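Local coordinates for ATP-dependent Clp protease proteolytic subunit (Plasmodium falciparum, PDB 4GM2), which forms a heptameric ring as the inactive, ClpP-related subunit of the apicoplast caseinolytic protease complex, at residues A[36-39]-A[40-43]. Residues are numbered along the deposited sequence; the frame is centred on the assembly and turned at random.
Sequences PIYP and HISE
Tyr-38 O is gripped by two backbone amides of the first turn of helix 39-55, with Tyr-38 at the N-cap and Pro-39 as the first helical residue. Ser-42 N lies 3.3 Å from Tyr-38 O at an N-H...O angle of 161°, nearly in line with the C=O bond, as in an alpha-helical turn. Ile-41 N approaches Tyr-38 O more closely, at 2.9 Å, but from above the carbonyl plane and with a more bent bond of 132°. The next rung, Glu-43 N to Pro-39 O, is weak at 3.5 Å. Upstream, a weak 3.0 Å bond from Tyr-38 N to Pro-36 O closes an inverse gamma turn centred on Ile-37, whose carbonyl accepts a hydrogen bond from Asn-78 ND2. The loop containing this turn joins strand 30-33 of the parallel sheet to helix 39-55 of the ClpP fold.

Ile-37 CG2 meets Ile-41 CG2 and Ser-42 CB, each at 3.9 Å, and the two isoleucines cross at about a right angle. The Tyr-38 ring receives Ile-41 CG1 at its edge, while Pro-36 CB sits over one face, nearer the ring's margin than its centre. His-40 runs alongside Tyr-38; their planes differ by only 5°, yet the centroids are 5.6 Å apart, so the rings are nearly parallel but well displaced. Glu-43 OE1 is hydrogen-bonded to Ser-34 OG of a neighbouring subunit. Tyr-38 CB lies 3.6 Å from both His-40 CD2 and His-40 NE2.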
ATOM      1  N   PRO A  36      -1.202  10.253  21.840  1.00 70.26           N
ATOM      2  CA  PRO A  36      -1.017  11.701  21.953  1.00 70.16           C
ATOM      3  C   PRO A  36      -1.794  12.429  20.855  1.00 68.20           C
ATOM      4  O   PRO A  36      -1.958  11.891  19.763  1.00 67.92           O
ATOM      5  CB  PRO A  36       0.484  11.874  21.725  1.00 73.16           C
ATOM      6  CG  PRO A  36       1.081  10.597  22.193  1.00 74.28           C
ATOM      7  CD  PRO A  36       0.078   9.524  21.888  1.00 71.81           C
ATOM      8  N   ILE A  37      -2.279  13.633  21.137  1.00 67.41           N
ATOM      9  CA  ILE A  37      -3.046  14.376  20.135  1.00 66.04           C
ATOM     10  C   ILE A  37      -2.109  15.119  19.176  1.00 67.39           C
ATOM     11  O   ILE A  37      -1.869  16.322  19.324  1.00 67.99           O
ATOM     12  CB  ILE A  37      -4.093  15.330  20.769  1.00 63.69           C
ATOM     13  CG1 ILE A  37      -4.816  14.641  21.933  1.00 61.31           C
ATOM     14  CG2 ILE A  37      -5.093  15.812  19.717  1.00 61.01           C
ATOM     15  CD1 ILE A  37      -5.801  15.528  22.661  1.00 59.69           C
ATOM     16  N   TYR A  38      -1.574  14.376  18.206  1.00 68.34           N
ATOM     17  CA  TYR A  38      -0.777  14.940  17.112  1.00 70.90           C
ATOM     18  C   TYR A  38      -1.654  15.833  16.229  1.00 70.55           C
ATOM     19  O   TYR A  38      -2.879  15.698  16.247  1.00 68.04           O
ATOM     20  CB  TYR A  38      -0.192  13.823  16.243  1.00 71.51           C
ATOM     21  CG  TYR A  38       0.656  12.811  16.976  1.00 73.83           C
ATOM     22  CD1 TYR A  38       0.131  11.571  17.339  1.00 74.24           C
ATOM     23  CD2 TYR A  38       1.990  13.080  17.288  1.00 75.86           C
ATOM     24  CE1 TYR A  38       0.902  10.634  18.006  1.00 76.04           C
ATOM     25  CE2 TYR A  38       2.771  12.148  17.953  1.00 77.51           C
ATOM     26  CZ  TYR A  38       2.221  10.931  18.311  1.00 78.54           C
ATOM     27  OH  TYR A  38       2.989  10.004  18.971  1.00 82.57           O
ATOM     28  N   PRO A  39      -1.033  16.737  15.441  1.00 73.24           N
ATOM     29  CA  PRO A  39      -1.789  17.598  14.519  1.00 72.56           C
ATOM     30  C   PRO A  39      -2.851  16.857  13.697  1.00 71.17           C
ATOM     31  O   PRO A  39      -3.967  17.362  13.549  1.00 71.05           O
ATOM     32  CB  PRO A  39      -0.704  18.165  13.603  1.00 73.94           C
ATOM     33  CG  PRO A  39       0.511  18.218  14.467  1.00 76.58           C
ATOM     34  CD  PRO A  39       0.399  17.099  15.472  1.00 75.76           C
ATOM     35  N   HIS A  40      -2.515  15.671  13.192  1.00 70.64           N
ATOM     36  CA  HIS A  40      -3.441  14.892  12.367  1.00 70.90           C
ATOM     37  C   HIS A  40      -4.532  14.213  13.155  1.00 71.71           C
ATOM     38  O   HIS A  40      -5.588  13.887  12.603  1.00 73.28           O
ATOM     39  CB  HIS A  40      -2.689  13.872  11.519  1.00 71.01           C
ATOM     40  CG  HIS A  40      -2.017  12.789  12.320  1.00 71.56           C
ATOM     41  ND1 HIS A  40      -2.624  11.624  12.610  1.00 71.11           N
ATOM     42  CD2 HIS A  40      -0.746  12.724  12.890  1.00 73.41           C
ATOM     43  CE1 HIS A  40      -1.788  10.849  13.329  1.00 71.67           C
ATOM     44  NE2 HIS A  40      -0.639  11.525  13.501  1.00 73.83           N
ATOM     45  N   ILE A  41      -4.286  13.986  14.445  1.00 70.78           N
ATOM     46  CA  ILE A  41      -5.270  13.351  15.324  1.00 66.84           C
ATOM     47  C   ILE A  41      -6.438  14.293  15.598  1.00 67.26           C
ATOM     48  O   ILE A  41      -7.599  13.887  15.510  1.00 64.79           O
ATOM     49  CB  ILE A  41      -4.631  12.853  16.646  1.00 65.33           C
ATOM     50  CG1 ILE A  41      -3.717  11.640  16.394  1.00 65.47           C
ATOM     51  CG2 ILE A  41      -5.690  12.554  17.702  1.00 62.69           C
ATOM     52  CD1 ILE A  41      -4.396  10.407  15.827  1.00 63.84           C
ATOM     53  N   SER A  42      -6.129  15.551  15.913  1.00 71.19           N
ATOM     54  CA  SER A  42      -7.164  16.548  16.192  1.00 71.40           C
ATOM     55  C   SER A  42      -8.001  16.826  14.947  1.00 71.14           C
ATOM     56  O   SER A  42      -9.195  17.112  15.039  1.00 73.80           O
ATOM     57  CB  SER A  42      -6.565  17.837  16.771  1.00 72.52           C
ATOM     58  OG  SER A  42      -5.558  18.380  15.936  1.00 76.46           O
ATOM     59  N   GLU A  43      -7.369  16.711  13.784  1.00 72.59           N
ATOM     60  CA  GLU A  43      -8.066  16.807  12.510  1.00 73.93           C
ATOM     61  C   GLU A  43      -9.039  15.639  12.323  1.00 72.34           C
ATOM     62  O   GLU A  43     -10.155  15.830  11.848  1.00 72.30           O
ATOM     63  CB  GLU A  43      -7.053  16.850  11.374  1.00 80.22           C
ATOM     64  CG  GLU A  43      -7.634  16.626   9.992  1.00 89.67           C
ATOM     65  CD  GLU A  43      -6.560  16.277   8.988  1.00102.78           C
ATOM     66  OE1 GLU A  43      -5.761  17.176   8.626  1.00104.71           O
ATOM     67  OE2 GLU A  43      -6.512  15.097   8.572  1.00108.22           O
TER